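Local coordinates for protein beta-glucosidase (Chaetomella raphigera, PDB 6JXG) that probably hydrolyses terminal, non-reducing beta-D-glucosyl residues, releasing beta-D-glucose as part of cellulose breakdown, at residues A[341-346]-A[498-503]; A[349-354]-A[427-432]; A[359-364]-A[396-401]; A[421-426]-A[471-476]; A[432-437]-A[475-480]. One frame throughout, in Å; residues are numbered along the deposited sequence.

Interaction 1: A[341-346]-A[498-503]. With MAN (alpha-D-mannopyranose), chain E.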
# COMPACT_ATOMS: atom_id res chain seq x y z
N ASN A 341 -18.87 3.94 26.86
CA ASN A 341 -18.36 3.76 28.25
C ASN A 341 -17.60 2.51 28.46
O ASN A 341 -17.95 1.65 29.26
CB ASN A 341 -19.43 3.89 29.30
CG ASN A 341 -20.72 3.48 28.75
OD1 ASN A 341 -20.85 2.32 28.38
ND2 ASN A 341 -21.63 4.44 28.54
N LYS A 342 -16.52 2.45 27.69
CA LYS A 342 -15.47 1.52 27.96
C LYS A 342 -15.94 0.09 27.81
O LYS A 342 -15.50 -0.81 28.56
CB LYS A 342 -14.89 1.76 29.35
CG LYS A 342 -14.47 3.20 29.57
CD LYS A 342 -14.02 3.38 31.01
CE LYS A 342 -12.53 3.53 31.10
NZ LYS A 342 -12.11 4.90 31.50
N ALA A 343 -16.79 -0.12 26.82
CA ALA A 343 -17.11 -1.47 26.37
C ALA A 343 -15.81 -2.29 26.20
O ALA A 343 -15.68 -3.41 26.67
CB ALA A 343 -17.91 -1.42 25.08
N LEU A 344 -14.81 -1.67 25.61
CA LEU A 344 -13.53 -2.28 25.45
C LEU A 344 -12.49 -1.47 26.24
O LEU A 344 -12.60 -0.25 26.42
CB LEU A 344 -13.15 -2.31 23.95
CG LEU A 344 -13.91 -3.29 23.03
CD1 LEU A 344 -13.49 -3.12 21.57
CD2 LEU A 344 -13.73 -4.74 23.41
N PRO A 345 -11.46 -2.16 26.72
CA PRO A 345 -11.24 -3.57 26.50
C PRO A 345 -12.15 -4.47 27.35
O PRO A 345 -12.74 -4.02 28.34
CB PRO A 345 -9.78 -3.77 26.97
CG PRO A 345 -9.65 -2.72 28.07
CD PRO A 345 -10.41 -1.55 27.54
N LEU A 346 -12.23 -5.72 26.95
CA LEU A 346 -12.98 -6.71 27.72
C LEU A 346 -12.35 -6.95 29.08
O LEU A 346 -11.14 -6.84 29.25
CB LEU A 346 -12.98 -8.04 26.99
CG LEU A 346 -13.58 -8.16 25.58
CD1 LEU A 346 -13.29 -9.52 24.98
CD2 LEU A 346 -15.06 -7.91 25.64
N VAL A 498 -24.99 -1.64 19.78
CA VAL A 498 -23.58 -1.70 19.28
C VAL A 498 -22.77 -0.70 20.09
O VAL A 498 -22.97 0.55 20.00
CB VAL A 498 -23.48 -1.42 17.79
CG1 VAL A 498 -21.99 -1.27 17.35
CG2 VAL A 498 -24.14 -2.55 16.99
N LYS A 499 -21.97 -1.26 20.97
CA LYS A 499 -21.22 -0.48 21.94
C LYS A 499 -19.79 -0.20 21.48
O LYS A 499 -19.21 0.75 21.97
CB LYS A 499 -21.13 -1.21 23.30
CG LYS A 499 -22.50 -1.63 23.89
CD LYS A 499 -23.43 -0.44 24.03
CE LYS A 499 -24.70 -0.82 24.78
NZ LYS A 499 -25.64 0.27 24.53
N ALA A 500 -19.24 -1.02 20.57
CA ALA A 500 -17.86 -0.77 20.04
C ALA A 500 -17.73 -1.31 18.63
O ALA A 500 -18.37 -2.32 18.27
CB ALA A 500 -16.81 -1.31 20.97
N ILE A 501 -17.03 -0.56 17.79
CA ILE A 501 -16.75 -1.00 16.44
C ILE A 501 -15.21 -0.97 16.28
O ILE A 501 -14.57 0.07 16.45
CB ILE A 501 -17.42 -0.11 15.39
CG1 ILE A 501 -18.93 -0.14 15.55
CG2 ILE A 501 -17.11 -0.60 14.00
CD1 ILE A 501 -19.59 0.79 14.58
N VAL A 502 -14.65 -2.15 15.99
CA VAL A 502 -13.22 -2.31 15.76
C VAL A 502 -12.95 -2.51 14.29
O VAL A 502 -13.36 -3.51 13.74
CB VAL A 502 -12.75 -3.52 16.53
CG1 VAL A 502 -11.27 -3.72 16.30
CG2 VAL A 502 -13.19 -3.39 18.02
N TRP A 503 -12.31 -1.53 13.63
CA TRP A 503 -11.94 -1.62 12.23
C TRP A 503 -10.57 -2.33 12.19
O TRP A 503 -9.49 -1.70 12.30
CB TRP A 503 -11.90 -0.21 11.66
CG TRP A 503 -11.77 -0.13 10.26
CD1 TRP A 503 -10.60 0.12 9.59
CD2 TRP A 503 -12.81 -0.19 9.29
NE1 TRP A 503 -10.85 0.14 8.25
CE2 TRP A 503 -12.21 -0.02 8.03
CE3 TRP A 503 -14.18 -0.39 9.35
CZ2 TRP A 503 -12.91 -0.08 6.86
CZ3 TRP A 503 -14.89 -0.47 8.18
CH2 TRP A 503 -14.27 -0.31 6.95
C1 MAN E . -19.72 -8.30 27.94
C2 MAN E . -20.62 -7.69 29.02
C3 MAN E . -20.79 -6.17 28.97
C4 MAN E . -19.44 -5.49 28.72
C5 MAN E . -18.93 -6.10 27.44
C6 MAN E . -17.71 -5.37 26.93
O2 MAN E . -19.98 -7.99 30.21
O3 MAN E . -21.28 -5.80 30.22
O4 MAN E . -19.55 -4.06 28.61
O5 MAN E . -18.64 -7.47 27.64
O6 MAN E . -16.62 -5.52 27.82
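Leu344 reaches across from the loop that follows strand 335-339 and lays the tip of its side chain over one face of strand 498-503. Its CG stands beside the backbone N and anti to the carbonyl carbon (chi1 -72°), and with chi2 near anti the CD1 branch leads the approach. That methyl sits 3.8 Å from CB of Ala500 and 3.6 Å from CG2 of Val502, so a single branch bridges two residues on the same side of the strand. Leu344 and Val502 cross obliquely rather than lying alongside each other. Val502 offers CG2 because its CG1 is anti to the backbone N (chi1 180°), which leaves CG2 beside that nitrogen and turned to the leucine.

One residue earlier, Ala343 meets the start of the strand CB to CB, 3.7 Å from Lys499. Only the root of the lysine takes part: its chain bends at chi2 (-56°) and carries NZ away to the carbonyl of Ser496. No hydrogen bond joins the two segments, and the contact is apolar and largely buried. Leu344 N is bonded to Asn339 OD1 at the end of strand 335-339, and the peptide before Pro345 is cis. The loop's outer side meets the mannose, whose O6 is modelled as donating to Ala343 O, although the position of that oxygen is less certain.

This is a loop that leaves the antiparallel edge strand 335-339 and folds back over the face of its neighbour, strand 498-503, in the otherwise parallel alpha/beta sheet of the family 3 C-terminal domain.

Interaction 2: A[349-354]-A[427-432]. With MAN (alpha-D-mannopyranose), chain E.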
# COMPACT_ATOMS: atom_id res chain seq x y z
N PRO A 349 -15.71 -10.89 31.30
CA PRO A 349 -17.16 -11.13 31.14
C PRO A 349 -17.54 -12.58 31.51
O PRO A 349 -16.69 -13.43 31.46
CB PRO A 349 -17.41 -10.85 29.66
CG PRO A 349 -16.08 -11.02 29.01
CD PRO A 349 -15.01 -10.73 30.02
N ALA A 350 -18.78 -12.81 31.95
CA ALA A 350 -19.20 -14.13 32.43
C ALA A 350 -19.37 -15.02 31.20
O ALA A 350 -19.13 -16.21 31.25
CB ALA A 350 -20.54 -14.02 33.16
N SER A 351 -19.81 -14.42 30.10
CA SER A 351 -20.08 -15.17 28.88
C SER A 351 -19.93 -14.26 27.67
O SER A 351 -20.15 -13.05 27.79
CB SER A 351 -21.48 -15.72 28.95
OG SER A 351 -22.37 -14.66 29.09
N LEU A 352 -19.60 -14.86 26.51
CA LEU A 352 -19.30 -14.13 25.29
C LEU A 352 -19.76 -14.94 24.11
O LEU A 352 -19.37 -16.08 23.99
CB LEU A 352 -17.78 -14.00 25.22
CG LEU A 352 -17.03 -12.77 24.82
CD1 LEU A 352 -17.64 -11.43 25.23
CD2 LEU A 352 -15.61 -12.92 25.37
N ALA A 353 -20.67 -14.42 23.31
CA ALA A 353 -21.04 -15.06 22.06
C ALA A 353 -20.06 -14.64 20.95
O ALA A 353 -19.63 -13.45 20.91
CB ALA A 353 -22.50 -14.67 21.68
N ILE A 354 -19.70 -15.59 20.08
CA ILE A 354 -18.71 -15.36 18.97
C ILE A 354 -19.44 -15.70 17.67
O ILE A 354 -19.85 -16.87 17.46
CB ILE A 354 -17.41 -16.15 19.20
CG1 ILE A 354 -16.79 -15.77 20.55
CG2 ILE A 354 -16.41 -16.02 18.03
CD1 ILE A 354 -16.18 -14.40 20.72
N ALA A 427 -28.44 -13.98 22.49
CA ALA A 427 -29.40 -13.96 23.61
C ALA A 427 -28.86 -14.76 24.75
O ALA A 427 -29.24 -14.55 25.90
CB ALA A 427 -30.70 -14.52 23.15
N ALA A 428 -27.89 -15.63 24.46
CA ALA A 428 -27.45 -16.55 25.46
C ALA A 428 -26.17 -16.09 26.09
O ALA A 428 -25.61 -16.85 26.85
CB ALA A 428 -27.31 -17.98 24.88
N ALA A 429 -25.70 -14.86 25.83
CA ALA A 429 -24.47 -14.39 26.46
C ALA A 429 -24.62 -12.94 26.93
O ALA A 429 -25.41 -12.21 26.38
CB ALA A 429 -23.32 -14.46 25.45
N GLU A 430 -23.79 -12.51 27.87
CA GLU A 430 -23.79 -11.15 28.39
C GLU A 430 -23.36 -10.14 27.30
O GLU A 430 -23.81 -9.00 27.24
CB GLU A 430 -22.76 -11.04 29.49
CG GLU A 430 -23.03 -11.74 30.79
CD GLU A 430 -22.29 -11.02 31.92
OE1 GLU A 430 -21.23 -10.36 31.67
OE2 GLU A 430 -22.82 -11.09 33.05
N THR A 431 -22.52 -10.60 26.41
CA THR A 431 -21.88 -9.71 25.41
C THR A 431 -21.66 -10.55 24.20
O THR A 431 -21.30 -11.72 24.33
CB THR A 431 -20.52 -9.21 25.96
OG1 THR A 431 -20.79 -8.30 27.02
CG2 THR A 431 -19.71 -8.37 24.88
N ALA A 432 -21.84 -9.95 23.04
CA ALA A 432 -21.68 -10.61 21.72
C ALA A 432 -20.69 -9.89 20.85
O ALA A 432 -20.82 -8.67 20.68
CB ALA A 432 -23.00 -10.60 20.99
C1 MAN E . -19.72 -8.30 27.94
C2 MAN E . -20.62 -7.69 29.02
C3 MAN E . -20.79 -6.17 28.97
C4 MAN E . -19.44 -5.49 28.72
C5 MAN E . -18.93 -6.10 27.44
C6 MAN E . -17.71 -5.37 26.93
O2 MAN E . -19.98 -7.99 30.21
O3 MAN E . -21.28 -5.80 30.22
O4 MAN E . -19.55 -4.06 28.61
O5 MAN E . -18.64 -7.47 27.64
O6 MAN E . -16.62 -5.52 27.82
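Strand 351-355 runs parallel to strand 431-438 here, Ala353 pairing with Ala432 and Ala353 N donating to Thr431 O at 3.0 Å in the plane of that carbonyl. CA of Leu352 gives a CA-H...O contact to the same oxygen.

Ahead of the ladder, side chains take over from the backbone. OG of Ser351, in the crowded position between its own N and carbonyl carbon (chi1 59°), accepts from Glu430 N at 2.9 Å in a fairly straight bond. An alanine here would remove this acceptor, and would probably leave the Glu430 N-H without its partner and loosen the turn into strand 431-438. The glutamate chain, extended beyond CG, runs back past Ser351 until its carboxylate lies by Ala350, whose CB is 3.7 Å from Glu430 CD. Ala350 N points at Glu430 OE1 in a straight but weak bond of 3.5 Å. Leu352 and Thr431 lie alongside each other, with CD1 of the leucine 3.7 Å from CG2 of the threonine. On the other face of the sheet CB of Ala353 packs against the methyls of Ala429 and Ala432.

Thr431 OG1 is bonded covalently to C1 of mannose. The sugar is further fixed by its O2, which donates to Glu430 OE1 at 3.1 Å, and by Pro349 CB, 3.8 Å from its C1. OE1 thus receives two donors, which would favour an ionised carboxylate. The O-linked mannose is probably steadied at its root by both segments, through Thr431 and Glu430 on one and Pro349 on the other, while the buried Ser351 O finds no partner in the model.

Interaction 3: A[359-364]-A[396-401]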
# COMPACT_ATOMS: atom_id res chain seq x y z
N ALA A 359 -14.88 -15.29 12.22
CA ALA A 359 -14.23 -15.55 13.47
C ALA A 359 -13.27 -16.73 13.44
O ALA A 359 -12.45 -16.85 14.36
CB ALA A 359 -15.25 -15.83 14.57
N ILE A 360 -13.44 -17.59 12.43
CA ILE A 360 -12.72 -18.87 12.31
C ILE A 360 -12.03 -19.01 10.98
O ILE A 360 -12.42 -18.38 10.01
CB ILE A 360 -13.67 -20.08 12.50
CG1 ILE A 360 -14.77 -20.04 11.43
CG2 ILE A 360 -14.13 -20.10 13.95
CD1 ILE A 360 -15.64 -21.27 11.41
N ASP A 361 -10.98 -19.82 10.95
CA ASP A 361 -10.31 -20.11 9.69
C ASP A 361 -11.31 -20.83 8.73
O ASP A 361 -12.17 -21.61 9.18
CB ASP A 361 -9.11 -20.99 9.91
CG ASP A 361 -7.87 -20.21 10.39
OD1 ASP A 361 -7.88 -18.98 10.35
OD2 ASP A 361 -6.91 -20.84 10.77
N ASN A 362 -11.13 -20.58 7.45
CA ASN A 362 -11.90 -21.20 6.39
C ASN A 362 -11.89 -22.69 6.63
O ASN A 362 -10.81 -23.26 6.70
CB ASN A 362 -11.31 -20.87 5.04
CG ASN A 362 -12.12 -21.49 3.89
OD1 ASN A 362 -12.94 -22.42 4.09
ND2 ASN A 362 -11.96 -20.94 2.71
N PRO A 363 -13.07 -23.31 6.85
CA PRO A 363 -13.13 -24.75 7.15
C PRO A 363 -12.56 -25.62 6.03
O PRO A 363 -12.10 -26.67 6.31
CB PRO A 363 -14.64 -25.03 7.31
CG PRO A 363 -15.25 -23.72 7.66
CD PRO A 363 -14.37 -22.64 7.07
N ALA A 364 -12.58 -25.17 4.79
CA ALA A 364 -12.01 -25.95 3.67
C ALA A 364 -10.47 -25.83 3.62
O ALA A 364 -9.84 -26.50 2.85
CB ALA A 364 -12.61 -25.46 2.36
N PRO A 396 -9.68 -14.99 14.75
CA PRO A 396 -10.06 -14.38 16.04
C PRO A 396 -10.37 -15.41 17.15
O PRO A 396 -9.91 -15.29 18.28
CB PRO A 396 -11.32 -13.60 15.69
CG PRO A 396 -11.06 -13.14 14.29
CD PRO A 396 -10.36 -14.35 13.62
N LEU A 397 -11.18 -16.43 16.82
CA LEU A 397 -11.54 -17.42 17.84
C LEU A 397 -10.34 -18.24 18.36
O LEU A 397 -10.29 -18.63 19.56
CB LEU A 397 -12.68 -18.33 17.31
CG LEU A 397 -13.17 -19.37 18.32
CD1 LEU A 397 -13.80 -18.61 19.50
CD2 LEU A 397 -14.13 -20.33 17.68
N ASP A 398 -9.34 -18.48 17.49
CA ASP A 398 -8.08 -19.14 17.89
C ASP A 398 -7.45 -18.39 19.02
O ASP A 398 -6.95 -18.95 19.97
CB ASP A 398 -7.08 -19.22 16.69
CG ASP A 398 -7.59 -20.08 15.53
OD1 ASP A 398 -8.61 -20.82 15.72
OD2 ASP A 398 -6.97 -20.02 14.42
N ALA A 399 -7.36 -17.06 18.89
CA ALA A 399 -6.73 -16.22 19.91
C ALA A 399 -7.64 -15.98 21.12
O ALA A 399 -7.18 -15.89 22.23
CB ALA A 399 -6.34 -14.88 19.34
N ILE A 400 -8.92 -15.82 20.91
CA ILE A 400 -9.80 -15.48 22.01
C ILE A 400 -10.04 -16.66 22.98
O ILE A 400 -10.01 -16.47 24.19
CB ILE A 400 -11.15 -14.99 21.46
CG1 ILE A 400 -10.94 -13.60 20.81
CG2 ILE A 400 -12.25 -15.03 22.53
CD1 ILE A 400 -12.13 -13.21 19.96
N THR A 401 -10.18 -17.85 22.43
CA THR A 401 -10.56 -19.03 23.19
C THR A 401 -9.69 -19.20 24.45
O THR A 401 -10.23 -19.16 25.55
CB THR A 401 -10.54 -20.29 22.33
OG1 THR A 401 -11.61 -20.19 21.39
CG2 THR A 401 -10.71 -21.57 23.20
O HOH W 1 -10.02 -21.09 13.21
O HOH W 2 -5.60 -21.75 13.33
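The backbone link is one bond: Leu397 N donates to Ala359 O at 2.8 Å, nearly straight (168°) and in the plane of the carbonyl. It occupies an N-H of the first turn of helix 396-406, one that no preceding turn of the helix could satisfy. Pro396 has no N-H to compete for that oxygen and instead lays its ring beside it, CD at 3.3 Å.

The apolar contacts flank this bond. Ile360 and Leu397 lie alongside each other, pointing the same way, with CG2 of the isoleucine 3.7 Å from CD2 of the leucine. The Pro396 ring also touches Phe435 and His378. A glycine here would remove the ring, and would probably weaken the packing about Ala359 and leave the helix start less rigid.

Water and charge make up the third group. One water accepts from Asp361 N and donates to Asp398 OD1 at 2.9 Å. The two carboxylates come tip to tip with their planes 88° apart, OD2 of Asp361 lying 3.7 Å from OD2 of Asp398. A second water sits between these oxygens, while OD2 of Asp398 also takes the N-H of Ala395.

Two like charges this close would tend to raise the pKa of one carboxylate, probably less that of Asp398, since the helix start and the Ala395 N-H should stabilise its negative charge.

Interaction 4: A[421-426]-A[471-476]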
# COMPACT_ATOMS: atom_id res chain seq x y z
N ALA A 421 -29.27 -18.18 13.84
CA ALA A 421 -28.33 -18.74 14.82
C ALA A 421 -27.54 -17.65 15.57
O ALA A 421 -27.15 -17.83 16.74
CB ALA A 421 -27.34 -19.67 14.13
N ALA A 422 -27.28 -16.55 14.86
CA ALA A 422 -26.67 -15.36 15.43
C ALA A 422 -27.52 -14.75 16.57
O ALA A 422 -27.00 -14.52 17.67
CB ALA A 422 -26.46 -14.31 14.34
N ALA A 423 -28.80 -14.50 16.30
CA ALA A 423 -29.68 -13.90 17.35
C ALA A 423 -29.80 -14.87 18.51
O ALA A 423 -29.82 -14.50 19.71
CB ALA A 423 -31.04 -13.56 16.78
N SER A 424 -29.81 -16.15 18.15
CA SER A 424 -29.90 -17.17 19.13
C SER A 424 -28.70 -17.17 20.04
O SER A 424 -28.85 -17.18 21.27
CB SER A 424 -30.08 -18.55 18.48
OG SER A 424 -30.22 -19.48 19.51
N ALA A 425 -27.48 -17.13 19.48
CA ALA A 425 -26.31 -17.11 20.35
C ALA A 425 -26.18 -15.81 21.12
O ALA A 425 -25.70 -15.86 22.24
CB ALA A 425 -25.02 -17.33 19.51
N ALA A 426 -26.56 -14.67 20.51
CA ALA A 426 -26.46 -13.34 21.19
C ALA A 426 -27.30 -13.31 22.52
O ALA A 426 -26.89 -12.78 23.56
CB ALA A 426 -26.95 -12.29 20.24
N ALA A 471 -27.77 -7.47 17.30
CA ALA A 471 -28.24 -6.29 18.04
C ALA A 471 -29.68 -6.46 18.58
O ALA A 471 -30.01 -5.97 19.62
CB ALA A 471 -28.16 -5.03 17.15
N SER A 472 -30.47 -7.22 17.87
CA SER A 472 -31.85 -7.49 18.22
C SER A 472 -31.98 -8.38 19.45
O SER A 472 -33.05 -8.38 20.06
CB SER A 472 -32.61 -8.12 17.00
OG SER A 472 -32.33 -9.53 16.89
N ALA A 473 -30.94 -9.08 19.86
CA ALA A 473 -31.02 -10.05 20.94
C ALA A 473 -29.98 -9.84 22.02
O ALA A 473 -29.82 -10.67 22.90
CB ALA A 473 -30.89 -11.43 20.36
N SER A 474 -29.22 -8.74 21.92
CA SER A 474 -28.21 -8.40 22.91
C SER A 474 -28.22 -6.91 23.22
O SER A 474 -28.42 -6.10 22.33
CB SER A 474 -26.78 -8.84 22.42
OG SER A 474 -25.76 -8.41 23.31
N LYS A 475 -27.88 -6.57 24.47
CA LYS A 475 -27.69 -5.22 24.91
C LYS A 475 -26.26 -4.76 24.72
O LYS A 475 -25.99 -3.56 24.93
CB LYS A 475 -27.92 -5.09 26.41
CG LYS A 475 -29.19 -5.69 26.93
CD LYS A 475 -30.31 -4.70 26.75
CE LYS A 475 -31.60 -5.36 27.22
NZ LYS A 475 -32.73 -4.49 26.84
N ASN A 476 -25.34 -5.67 24.42
CA ASN A 476 -23.90 -5.32 24.43
C ASN A 476 -23.22 -6.01 23.28
O ASN A 476 -22.78 -7.16 23.42
CB ASN A 476 -23.18 -5.70 25.72
CG ASN A 476 -23.67 -4.89 26.90
OD1 ASN A 476 -23.35 -3.71 27.05
ND2 ASN A 476 -24.50 -5.51 27.71
O HOH W 3 -24.94 -10.99 24.01
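The tight part of the contact is a meeting of small side chains. Ala473 points its methyl at helix 419-427, where CB lies 3.3 Å from the carbonyl oxygen of Ala423 and 4.0 Å from CB of Ala426. These two residues, one helical turn apart, offer the loop a surface of methyls and backbone, so the chain can come as near as 5.4 Å between CA of Ala423 and CA of Ala473. Ala426 also meets Ser474, CB to CB at 4.1 Å, and has Val470 of helix 463-471 as a further neighbour.

Here the chain leaves helix 463-471 and turns into strand 477-483 of the alpha/beta domain, and Ser474 shapes that bend as an ST turn. With OG anti to the backbone N (chi1 174°), the hydroxyl accepts from Asn476 N at 3.0 Å.

The polar side is looser, for no direct hydrogen bond joins the segments. A water bridges them instead: it donates to Ala426 O, near the end of the helix, at 2.7 Å and is hydrogen-bonded to Ser474 OG. Toward solvent, Ser472 merely brushes the helix, its OG 4.2 Å from CB of Ala423 and bonded back to Ala469 O.

Interaction 5: A[432-437]-A[475-480]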
# COMPACT_ATOMS: atom_id res chain seq x y z
N ALA A 432 -21.84 -9.95 23.04
CA ALA A 432 -21.68 -10.61 21.72
C ALA A 432 -20.69 -9.89 20.85
O ALA A 432 -20.82 -8.67 20.68
CB ALA A 432 -23.00 -10.60 20.99
N ILE A 433 -19.73 -10.62 20.31
CA ILE A 433 -18.77 -10.05 19.33
C ILE A 433 -19.09 -10.70 17.98
O ILE A 433 -19.10 -11.96 17.86
CB ILE A 433 -17.30 -10.37 19.66
CG1 ILE A 433 -16.99 -10.15 21.16
CG2 ILE A 433 -16.42 -9.60 18.71
CD1 ILE A 433 -15.58 -10.50 21.64
N VAL A 434 -19.42 -9.84 17.01
CA VAL A 434 -19.85 -10.24 15.73
C VAL A 434 -18.80 -9.76 14.68
O VAL A 434 -18.36 -8.62 14.70
CB VAL A 434 -21.30 -9.73 15.42
CG1 VAL A 434 -21.44 -8.23 15.59
CG2 VAL A 434 -21.75 -10.13 14.04
N PHE A 435 -18.49 -10.65 13.75
CA PHE A 435 -17.35 -10.54 12.84
C PHE A 435 -17.89 -10.47 11.42
O PHE A 435 -18.56 -11.40 10.94
CB PHE A 435 -16.43 -11.78 13.01
CG PHE A 435 -15.73 -11.84 14.34
CD1 PHE A 435 -14.43 -11.38 14.48
CD2 PHE A 435 -16.37 -12.30 15.45
CE1 PHE A 435 -13.79 -11.41 15.71
CE2 PHE A 435 -15.72 -12.33 16.70
CZ PHE A 435 -14.44 -11.87 16.81
N ILE A 436 -17.59 -9.38 10.74
CA ILE A 436 -18.04 -9.13 9.40
C ILE A 436 -16.89 -8.68 8.54
O ILE A 436 -15.86 -8.18 9.06
CB ILE A 436 -19.22 -8.12 9.34
CG1 ILE A 436 -18.85 -6.76 9.94
CG2 ILE A 436 -20.41 -8.71 10.04
CD1 ILE A 436 -19.78 -5.62 9.61
N THR A 437 -17.09 -8.76 7.24
CA THR A 437 -16.02 -8.48 6.23
C THR A 437 -16.45 -7.69 5.02
O THR A 437 -17.63 -7.49 4.73
CB THR A 437 -15.46 -9.82 5.68
OG1 THR A 437 -16.55 -10.56 5.10
CG2 THR A 437 -14.85 -10.64 6.77
N LYS A 475 -27.88 -6.57 24.47
CA LYS A 475 -27.69 -5.22 24.91
C LYS A 475 -26.26 -4.76 24.72
O LYS A 475 -25.99 -3.56 24.93
CB LYS A 475 -27.92 -5.09 26.41
CG LYS A 475 -29.19 -5.69 26.93
CD LYS A 475 -30.31 -4.70 26.75
CE LYS A 475 -31.60 -5.36 27.22
NZ LYS A 475 -32.73 -4.49 26.84
N ASN A 476 -25.34 -5.67 24.42
CA ASN A 476 -23.90 -5.32 24.43
C ASN A 476 -23.22 -6.01 23.28
O ASN A 476 -22.78 -7.16 23.42
CB ASN A 476 -23.18 -5.70 25.72
CG ASN A 476 -23.67 -4.89 26.90
OD1 ASN A 476 -23.35 -3.71 27.05
ND2 ASN A 476 -24.50 -5.51 27.71
N VAL A 477 -23.09 -5.28 22.19
CA VAL A 477 -22.52 -5.83 20.99
C VAL A 477 -21.23 -5.15 20.61
O VAL A 477 -21.19 -3.92 20.45
CB VAL A 477 -23.50 -5.67 19.81
CG1 VAL A 477 -22.92 -6.30 18.53
CG2 VAL A 477 -24.87 -6.29 20.17
N ILE A 478 -20.22 -5.94 20.35
CA ILE A 478 -18.94 -5.40 19.81
C ILE A 478 -18.88 -5.87 18.35
O ILE A 478 -18.99 -7.10 18.10
CB ILE A 478 -17.78 -6.07 20.52
CG1 ILE A 478 -17.91 -5.93 22.05
CG2 ILE A 478 -16.43 -5.61 19.96
CD1 ILE A 478 -17.97 -4.56 22.60
N VAL A 479 -18.75 -4.96 17.39
CA VAL A 479 -18.59 -5.31 15.97
C VAL A 479 -17.10 -5.28 15.58
O VAL A 479 -16.46 -4.26 15.70
CB VAL A 479 -19.38 -4.39 15.04
CG1 VAL A 479 -19.22 -4.77 13.58
CG2 VAL A 479 -20.85 -4.38 15.42
N VAL A 480 -16.59 -6.40 15.11
CA VAL A 480 -15.24 -6.50 14.47
C VAL A 480 -15.38 -6.57 12.98
O VAL A 480 -16.05 -7.49 12.49
CB VAL A 480 -14.47 -7.71 14.99
CG1 VAL A 480 -13.13 -7.85 14.28
CG2 VAL A 480 -14.30 -7.55 16.46
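Five backbone hydrogen bonds zip strand 432-437 to the segment 475-480 in a regular parallel ladder. Ala432 N donates to Asn476 O, and Ala432 O in turn takes Ile478 N at 2.8 Å, the shortest of the set. Ile478 O then receives Val434 N, Val434 O receives Val480 N, and Val480 O receives Ile436 N at 3.0 Å. All five donors approach nearly along the C=O axis. Four of the five acceptors also take a CA-H...O contact, the shortest from CA of Ile433 to Ile478 O at 3.2 Å. The backbone of the residues between them turns to the outer neighbours: Ile433 and Phe435 bond to strand 351-355, Val477 and Val479 to strand 498-503. Thr437 OG1 is satisfied by Asp375 OD2.

Apolar side chains line both faces. On one, Val480 lies alongside Phe435 with its CB 3.7 Å from CD1 of the ring, and sends CG2 to within 3.7 Å of CG2 of Ile433. On the other, Val434, with CG1 in the crowded position, touches Val477 CG1 at 3.8 Å and crosses that side chain obliquely.

The two strands are the central pair of the mixed six-stranded sheet, between strands 351-355 and 498-503. Helix 463-471 packs on the face of Ala432, Val434 and Val479, while Pro396 and Ile400 of helix 396-406 meet Phe435 on the other.

How the interactions relate
From the N terminus, 341-346 comes first, and its contact with 498-503 closes the longest loop, which encloses the other four. Within it, interaction 2 joins 349-354 to 427-432 and itself encloses interaction 3, the short closure of 359-364 onto helix 396-406. Interaction 4 crosses interaction 2, because helix 419-427 lies inside the second loop while its partner 471-476 lies beyond it. Interaction 5 opens only after interaction 2 has closed, shares Ala432 with it, and ends on the same part of the chain as interaction 4. Interactions 1, 2 and 5 reach one sheet; interactions 3 and 4 bring helices 396-406 and 419-427 to the loops around it.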